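Local coordinates for glycoside hydrolase family 81 (PDB 6FOP), which probably hydrolyses beta-1,3-glucans such as laminarin, as an endo-acting family 81 glycoside hydrolase of the Clostridium thermocellum cellulosome, at residues A[20-25]-A[392-397]; A[227-231]-A[243-247]; A[344-348]-A[641-645]. All blocks are in the same frame, centred on the assembly; numbering follows the deposited sequence.

Interaction 1 of 3, residues A[20-25]-A[392-397]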
loop_
_atom_site.group_PDB
_atom_site.type_symbol
_atom_site.label_atom_id
_atom_site.label_comp_id
_atom_site.label_asym_id
_atom_site.label_seq_id
_atom_site.Cartn_x
_atom_site.Cartn_y
_atom_site.Cartn_z
ATOM N N VAL A 20 12.351 -4.234 -20.534
ATOM C CA VAL A 20 12.307 -3.090 -19.638
ATOM C C VAL A 20 11.021 -2.347 -19.896
ATOM O O VAL A 20 10.363 -2.570 -20.920
ATOM C CB VAL A 20 13.521 -2.139 -19.820
ATOM C CG1 VAL A 20 14.787 -2.830 -19.375
ATOM C CG2 VAL A 20 13.656 -1.614 -21.255
ATOM N N PRO A 21 10.653 -1.445 -18.978
ATOM C CA PRO A 21 9.474 -0.638 -19.291
ATOM C C PRO A 21 9.663 0.232 -20.532
ATOM O O PRO A 21 10.789 0.557 -20.900
ATOM C CB PRO A 21 9.317 0.264 -18.078
ATOM C CG PRO A 21 10.171 -0.295 -17.040
ATOM C CD PRO A 21 11.232 -1.117 -17.665
ATOM N N GLN A 22 8.541 0.611 -21.142
ATOM C CA GLN A 22 8.544 1.406 -22.362
ATOM C C GLN A 22 9.458 2.636 -22.267
ATOM O O GLN A 22 9.607 3.267 -21.210
ATOM C CB GLN A 22 7.125 1.839 -22.722
ATOM C CG GLN A 22 6.475 2.719 -21.688
ATOM C CD GLN A 22 5.036 3.037 -21.983
ATOM O OE1 GLN A 22 4.203 2.144 -22.187
ATOM N NE2 GLN A 22 4.721 4.318 -21.968
ATOM N N ALA A 23 10.035 2.969 -23.406
ATOM C CA ALA A 23 10.904 4.138 -23.520
ATOM C C ALA A 23 10.154 5.449 -23.303
ATOM O O ALA A 23 10.687 6.369 -22.680
ATOM C CB ALA A 23 11.563 4.151 -24.887
ATOM N N GLU A 24 8.904 5.505 -23.783
ATOM C CA GLU A 24 8.116 6.742 -23.772
ATOM C C GLU A 24 7.563 6.996 -22.358
ATOM O O GLU A 24 6.892 6.137 -21.787
ATOM C CB GLU A 24 6.915 6.618 -24.717
ATOM C CG GLU A 24 7.222 6.357 -26.189
ATOM C CD GLU A 24 7.735 4.948 -26.568
ATOM O OE1 GLU A 24 7.596 3.933 -25.804
ATOM O OE2 GLU A 24 8.305 4.883 -27.688
ATOM N N ILE A 25 7.829 8.173 -21.814
ATOM C CA ILE A 25 7.284 8.619 -20.532
ATOM C C ILE A 25 6.599 9.958 -20.746
ATOM O O ILE A 25 7.239 10.946 -21.119
ATOM C CB ILE A 25 8.347 8.732 -19.429
ATOM C CG1 ILE A 25 9.124 7.416 -19.294
ATOM C CG2 ILE A 25 7.672 9.046 -18.088
ATOM C CD1 ILE A 25 10.178 7.405 -18.211
ATOM N N TYR A 392 19.395 -5.061 -12.434
ATOM C CA TYR A 392 19.629 -4.068 -13.476
ATOM C C TYR A 392 18.958 -2.766 -13.075
ATOM O O TYR A 392 17.823 -2.781 -12.610
ATOM C CB TYR A 392 18.986 -4.601 -14.775
ATOM C CG TYR A 392 18.884 -3.611 -15.902
ATOM C CD1 TYR A 392 19.935 -3.420 -16.769
ATOM C CD2 TYR A 392 17.707 -2.900 -16.123
ATOM C CE1 TYR A 392 19.845 -2.516 -17.807
ATOM C CE2 TYR A 392 17.603 -1.995 -17.164
ATOM C CZ TYR A 392 18.671 -1.815 -18.016
ATOM O OH TYR A 392 18.598 -0.927 -19.069
ATOM N N TYR A 393 19.632 -1.639 -13.297
ATOM C CA TYR A 393 19.032 -0.331 -13.014
ATOM C C TYR A 393 18.585 0.306 -14.324
ATOM O O TYR A 393 19.406 0.521 -15.241
ATOM C CB TYR A 393 20.028 0.584 -12.326
ATOM C CG TYR A 393 19.433 1.923 -11.964
ATOM C CD1 TYR A 393 18.577 2.072 -10.882
ATOM C CD2 TYR A 393 19.742 3.054 -12.676
ATOM C CE1 TYR A 393 18.021 3.294 -10.565
ATOM C CE2 TYR A 393 19.181 4.266 -12.366
ATOM C CZ TYR A 393 18.330 4.394 -11.304
ATOM O OH TYR A 393 17.825 5.650 -11.022
ATOM N N ASP A 394 17.275 0.547 -14.427
ATOM C CA ASP A 394 16.698 1.300 -15.530
ATOM C C ASP A 394 16.762 2.781 -15.176
ATOM O O ASP A 394 16.181 3.188 -14.178
ATOM C CB ASP A 394 15.264 0.832 -15.764
ATOM C CG ASP A 394 14.564 1.597 -16.885
ATOM O OD1 ASP A 394 14.329 2.811 -16.746
ATOM O OD2 ASP A 394 14.262 0.977 -17.914
ATOM N N SER A 395 17.518 3.560 -15.951
ATOM C CA SER A 395 17.714 4.987 -15.656
ATOM C C SER A 395 16.754 5.894 -16.427
ATOM O O SER A 395 16.862 7.109 -16.356
ATOM C CB SER A 395 19.143 5.399 -15.953
ATOM O OG SER A 395 19.413 5.196 -17.325
ATOM N N ASN A 396 15.859 5.312 -17.210
ATOM C CA ASN A 396 14.778 6.073 -17.851
ATOM C C ASN A 396 13.689 6.367 -16.814
ATOM O O ASN A 396 13.351 7.509 -16.551
ATOM C CB ASN A 396 14.268 5.245 -19.037
ATOM C CG ASN A 396 13.234 5.965 -19.861
ATOM O OD1 ASN A 396 13.312 7.183 -20.060
ATOM N ND2 ASN A 396 12.259 5.213 -20.361
ATOM N N TRP A 397 13.177 5.297 -16.202
ATOM C CA TRP A 397 12.212 5.402 -15.112
ATOM C C TRP A 397 12.880 5.602 -13.747
ATOM O O TRP A 397 12.361 6.326 -12.893
ATOM C CB TRP A 397 11.296 4.166 -15.066
ATOM C CG TRP A 397 10.359 4.093 -16.241
ATOM C CD1 TRP A 397 10.657 3.630 -17.500
ATOM C CD2 TRP A 397 9.001 4.538 -16.294
ATOM N NE1 TRP A 397 9.562 3.735 -18.319
ATOM C CE2 TRP A 397 8.536 4.301 -17.611
ATOM C CE3 TRP A 397 8.138 5.116 -15.367
ATOM C CZ2 TRP A 397 7.227 4.601 -18.008
ATOM C CZ3 TRP A 397 6.851 5.421 -15.760
ATOM C CH2 TRP A 397 6.407 5.165 -17.067
HETATM O O HOH W 1 12.768 2.187 -19.909
#
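I25 lays its terminal methyl on the indole of W397: CD1 stands 3.5 Å from the centroid of the five-membered ring, almost on the ring normal, a CH-pi contact over that face. With CG1 beside its own backbone N (chi1 -54°) and CD1 extended beyond, the branch runs across the ring, CG1 lying against CE2 and CZ2. At the indole's edge, NE1 of W397 gives its hydrogen to the carbonyl O of Q22 at 2.9 Å; the bond is nearly straight (167°) and lies in both the ring plane and the carbonyl plane, which fixes how the indole is turned. P21 slides past the indole in the opposite direction, its CB 3.7 Å from CD1 of W397. The next carbonyl along, O of A23, takes a hydrogen from ND2 of N396 at 3.0 Å, the donor sitting above the carbonyl plane instead of on a lone pair. At the other end of the contact, CG1 of V20 meets CE2 of Y392, the two side chains crossing at about a right angle.

D394 both touches V20 and P21 through OD2 and positions its neighbours. Its OD1 accepts the backbone N of W397 at 2.8 Å in an Asx motif that shapes the turn carrying N396 and W397. Its OD2 receives a hydrogen from a water that also donates to O of P21 and accepts from ND2 of N396.

The turn belongs to the hairpin of strands 390-394 and 399-403, and the other segment to the loop before helix 43-46. From that helix, W46 stacks on W397 while L45 packs on both I25 and W397; strand 399-403 supplies I401 against P21 and Y403 against V20 and Y392.

Interaction 2 of 3, residues A[227-231]-A[243-247]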
loop_
_atom_site.group_PDB
_atom_site.type_symbol
_atom_site.label_atom_id
_atom_site.label_comp_id
_atom_site.label_asym_id
_atom_site.label_seq_id
_atom_site.Cartn_x
_atom_site.Cartn_y
_atom_site.Cartn_z
ATOM N N ASP A 227 1.221 21.523 -3.241
ATOM C CA ASP A 227 2.110 20.441 -2.776
ATOM C C ASP A 227 1.346 19.656 -1.717
ATOM O O ASP A 227 0.467 20.191 -1.044
ATOM C CB ASP A 227 3.434 20.991 -2.218
ATOM C CG ASP A 227 4.553 19.942 -2.161
ATOM O OD1 ASP A 227 4.446 18.879 -2.761
ATOM O OD2 ASP A 227 5.567 20.245 -1.506
ATOM N N THR A 228 1.705 18.379 -1.578
ATOM C CA THR A 228 1.156 17.503 -0.553
ATOM C C THR A 228 2.306 16.641 -0.008
ATOM O O THR A 228 3.153 16.151 -0.780
ATOM C CB THR A 228 0.006 16.604 -1.050
ATOM O OG1 THR A 228 0.460 15.732 -2.087
ATOM C CG2 THR A 228 -1.172 17.467 -1.552
ATOM N N LYS A 229 2.318 16.481 1.317
ATOM C CA LYS A 229 3.414 15.798 2.021
ATOM C C LYS A 229 2.919 14.995 3.192
ATOM O O LYS A 229 2.098 15.475 3.985
ATOM C CB LYS A 229 4.416 16.846 2.560
ATOM C CG LYS A 229 5.199 17.610 1.507
ATOM C CD LYS A 229 6.448 16.863 1.035
ATOM C CE LYS A 229 6.880 17.294 -0.368
ATOM N NZ LYS A 229 6.008 16.578 -1.373
ATOM N N VAL A 230 3.489 13.795 3.348
ATOM C CA VAL A 230 3.379 13.028 4.601
ATOM C C VAL A 230 4.695 13.022 5.346
ATOM O O VAL A 230 5.758 13.056 4.740
ATOM C CB VAL A 230 2.889 11.604 4.405
ATOM C CG1 VAL A 230 1.492 11.635 3.810
ATOM C CG2 VAL A 230 3.860 10.759 3.565
ATOM N N GLU A 231 4.587 12.988 6.675
ATOM C CA GLU A 231 5.731 12.758 7.551
ATOM C C GLU A 231 5.267 11.789 8.630
ATOM O O GLU A 231 4.076 11.735 8.936
ATOM C CB GLU A 231 6.197 14.043 8.228
ATOM C CG GLU A 231 6.450 15.226 7.340
ATOM C CD GLU A 231 6.432 16.484 8.193
ATOM O OE1 GLU A 231 5.349 17.126 8.396
ATOM O OE2 GLU A 231 7.484 16.767 8.741
ATOM N N THR A 243 1.316 9.955 11.845
ATOM C CA THR A 243 1.509 10.449 10.471
ATOM C C THR A 243 0.839 11.819 10.350
ATOM O O THR A 243 -0.311 11.972 10.775
ATOM C CB THR A 243 0.875 9.519 9.429
ATOM O OG1 THR A 243 1.331 8.174 9.666
ATOM C CG2 THR A 243 1.268 9.937 8.010
ATOM N N THR A 244 1.580 12.787 9.815
ATOM C CA THR A 244 1.060 14.121 9.515
ATOM C C THR A 244 0.889 14.235 8.002
ATOM O O THR A 244 1.762 13.817 7.250
ATOM C CB THR A 244 1.990 15.198 10.116
ATOM O OG1 THR A 244 2.065 14.976 11.531
ATOM C CG2 THR A 244 1.462 16.609 9.916
ATOM N N PHE A 245 -0.260 14.784 7.593
ATOM C CA PHE A 245 -0.611 15.052 6.184
ATOM C C PHE A 245 -0.715 16.552 6.023
ATOM O O PHE A 245 -1.439 17.180 6.793
ATOM C CB PHE A 245 -1.954 14.417 5.860
ATOM C CG PHE A 245 -1.951 12.920 6.054
ATOM C CD1 PHE A 245 -2.160 12.373 7.296
ATOM C CD2 PHE A 245 -1.734 12.079 4.986
ATOM C CE1 PHE A 245 -2.144 10.991 7.483
ATOM C CE2 PHE A 245 -1.699 10.696 5.166
ATOM C CZ PHE A 245 -1.894 10.170 6.420
ATOM N N THR A 246 0.029 17.116 5.074
ATOM C CA THR A 246 0.056 18.581 4.879
ATOM C C THR A 246 -0.127 18.921 3.414
ATOM O O THR A 246 0.542 18.366 2.550
ATOM C CB THR A 246 1.375 19.175 5.407
ATOM O OG1 THR A 246 1.548 18.757 6.765
ATOM C CG2 THR A 246 1.356 20.698 5.351
ATOM N N ALA A 247 -1.057 19.850 3.151
ATOM C CA ALA A 247 -1.261 20.427 1.832
ATOM C C ALA A 247 -0.779 21.865 1.879
ATOM O O ALA A 247 -1.095 22.596 2.812
ATOM C CB ALA A 247 -2.733 20.379 1.456
HETATM O O HOH W 2 3.138 16.513 6.666
#
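The carbonyl O of K229 is approached by three groups: the backbone N of T246 donates to it at 2.9 Å, CA of F245 makes a C-H contact, and a water lies 3.1 Å from it. That water also reaches OG1 of T246 at 2.8 Å and sits by OE1 of E231, although it has more acceptors in range than protons once its other neighbours are counted. K229 and T246 form a hydrogen-bonded pair, with the return bond from N of K229 to O of T246; E231 and T244 form the next, where N of T244 meets O of E231 at 2.8 Å.

V230 and F245 make an apolar contact on their face of the sheet. V230 runs alongside F245, pointing the same way, and turns CG1 beside its backbone N (chi1 -62°), which brings it 3.5 Å from CD2 of the phenyl. The ring is further held by stacking on F296 and by Y473, whose plane is steeply inclined to it. T228, on the same face, turns OG1 to OG of S108 and N of F110.

With their directions 168° apart, the two segments are parts of the arms of an antiparallel beta hairpin, strands 223-235 and 240-251, with strand 295-301 added on the far side of 240-251.

Interaction 3 of 3, residues A[344-348]-A[641-645]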
loop_
_atom_site.group_PDB
_atom_site.type_symbol
_atom_site.label_atom_id
_atom_site.label_comp_id
_atom_site.label_asym_id
_atom_site.label_seq_id
_atom_site.Cartn_x
_atom_site.Cartn_y
_atom_site.Cartn_z
ATOM N N LYS A 344 9.875 -16.482 -2.878
ATOM C CA LYS A 344 9.041 -17.391 -2.081
ATOM C C LYS A 344 9.893 -18.449 -1.365
ATOM O O LYS A 344 9.657 -18.752 -0.204
ATOM C CB LYS A 344 7.954 -18.090 -2.912
ATOM C CG LYS A 344 6.755 -17.194 -3.247
ATOM C CD LYS A 344 5.646 -17.899 -3.976
ATOM C CE LYS A 344 4.882 -18.938 -3.184
ATOM N NZ LYS A 344 3.871 -18.433 -2.208
ATOM N N HIS A 345 10.887 -18.984 -2.079
ATOM C CA HIS A 345 11.775 -19.972 -1.488
ATOM C C HIS A 345 12.603 -19.364 -0.349
ATOM O O HIS A 345 12.752 -19.968 0.713
ATOM C CB HIS A 345 12.661 -20.570 -2.572
ATOM C CG HIS A 345 13.589 -21.621 -2.072
ATOM N ND1 HIS A 345 13.172 -22.899 -1.805
ATOM C CD2 HIS A 345 14.907 -21.582 -1.768
ATOM C CE1 HIS A 345 14.188 -23.602 -1.356
ATOM N NE2 HIS A 345 15.253 -22.831 -1.323
ATOM N N LEU A 346 13.160 -18.176 -0.577
ATOM C CA LEU A 346 13.932 -17.490 0.468
ATOM C C LEU A 346 13.077 -17.211 1.711
ATOM O O LEU A 346 13.555 -17.327 2.841
ATOM C CB LEU A 346 14.510 -16.183 -0.033
ATOM C CG LEU A 346 15.688 -16.327 -0.988
ATOM C CD1 LEU A 346 16.045 -14.947 -1.563
ATOM C CD2 LEU A 346 16.912 -16.946 -0.307
ATOM N N GLY A 347 11.791 -16.896 1.508
ATOM C CA GLY A 347 10.895 -16.692 2.641
ATOM C C GLY A 347 10.684 -17.986 3.443
ATOM O O GLY A 347 10.664 -17.979 4.672
ATOM N N LYS A 348 10.511 -19.095 2.721
ATOM C CA LYS A 348 10.365 -20.415 3.334
ATOM C C LYS A 348 11.588 -20.713 4.230
ATOM O O LYS A 348 11.425 -21.145 5.381
ATOM C CB LYS A 348 10.197 -21.462 2.241
ATOM C CG LYS A 348 9.988 -22.847 2.781
ATOM C CD LYS A 348 9.506 -23.838 1.755
ATOM C CE LYS A 348 10.242 -23.927 0.486
ATOM N NZ LYS A 348 9.458 -24.887 -0.386
ATOM N N GLU A 641 1.729 -25.425 0.752
ATOM C CA GLU A 641 1.799 -24.337 -0.196
ATOM C C GLU A 641 3.287 -24.039 -0.485
ATOM O O GLU A 641 4.152 -24.216 0.382
ATOM C CB GLU A 641 1.020 -23.126 0.320
ATOM C CG GLU A 641 0.814 -22.033 -0.721
ATOM C CD GLU A 641 1.988 -21.104 -0.926
ATOM O OE1 GLU A 641 2.764 -20.916 0.027
ATOM O OE2 GLU A 641 2.142 -20.586 -2.065
ATOM N N ASP A 642 3.617 -23.652 -1.715
ATOM C CA ASP A 642 5.027 -23.602 -2.093
ATOM C C ASP A 642 5.947 -22.687 -1.254
ATOM O O ASP A 642 7.159 -22.930 -1.174
ATOM C CB ASP A 642 5.151 -23.194 -3.567
ATOM C CG ASP A 642 4.505 -24.198 -4.518
ATOM O OD1 ASP A 642 4.987 -25.327 -4.645
ATOM O OD2 ASP A 642 3.493 -23.843 -5.164
ATOM N N GLY A 643 5.382 -21.649 -0.639
ATOM C CA GLY A 643 6.132 -20.782 0.225
ATOM C C GLY A 643 6.168 -21.192 1.693
ATOM O O GLY A 643 6.776 -20.496 2.508
ATOM N N GLU A 644 5.510 -22.307 2.017
ATOM C CA GLU A 644 5.364 -22.773 3.389
ATOM C C GLU A 644 6.147 -24.090 3.598
ATOM O O GLU A 644 6.605 -24.717 2.651
ATOM C CB GLU A 644 3.885 -23.049 3.672
ATOM C CG GLU A 644 3.211 -22.023 4.493
ATOM C CD GLU A 644 3.896 -21.698 5.826
ATOM O OE1 GLU A 644 4.657 -22.482 6.463
ATOM O OE2 GLU A 644 3.644 -20.604 6.262
ATOM N N SER A 645 6.277 -24.466 4.868
ATOM C CA SER A 645 6.872 -25.753 5.223
ATOM C C SER A 645 6.040 -26.397 6.307
ATOM O O SER A 645 5.426 -25.716 7.125
ATOM C CB SER A 645 8.322 -25.572 5.699
ATOM O OG SER A 645 8.449 -24.838 6.899
HETATM O O HOH W 3 7.475 -18.018 1.422
HETATM O O HOH W 4 9.005 -22.218 6.289
HETATM O O HOH W 5 6.979 -26.082 0.335
#
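The carboxylate of E641 is used by both segments: NZ of K344 reaches OE2, while the backbone N of G643 meets OE1 at 2.8 Å from above the carboxylate plane. The K344 bond is a salt bridge, though NZ is crowded by another part of the model and its position is less certain. E641 opens a type I beta turn ending at E644, and this turn leans on helix 339-359 in the helical domain of family 81, consistent with the (alpha/alpha)6 fold of its clan. The bend at chi2 (-81°) curls the E641 chain forward, so that OE1 accepts N of G643 within its own turn.

Waters bridge the helix and the turn. One molecule donates to O of K344 and O of G643, 2.8 Å from each; another links O of K348 to the side-chain hydroxyl OG of S645. S645 is the N-cap of helix 646-659, its OG also bonded to N of H648.

K348 stretches over the turn with CG anti to its backbone N (chi1 -178°). Its CB rests by O of G643 and its CD only 3.2 Å from O of E644. A bend at chi3 then delivers NZ to the carbonyl O of D642 at 3.1 Å, tilted from that carbonyl's plane, and to a water at 2.8 Å.

How the interactions relate
None of the three contacts touches another. Interaction 1 and interaction 3 come nearest, about 15 Å between closest atoms, and along the chain they cross, their segments alternating. Interaction 2 is a local hairpin nested inside the long loop closed by interaction 1, with about 17 Å between their nearest atoms. Interactions 2 and 3 follow in series, lie on opposite sides of the chain's centre and are about 37 Å apart centre to centre. Interaction 1 ties an N-terminal loop to the family 81 C-terminal domain; interaction 3 joins two parts of that domain. A sodium ion lies about 4 Å from the side chain of S645, magnesium about 8 Å from that of Q22, calcium about 9 Å from that of V230.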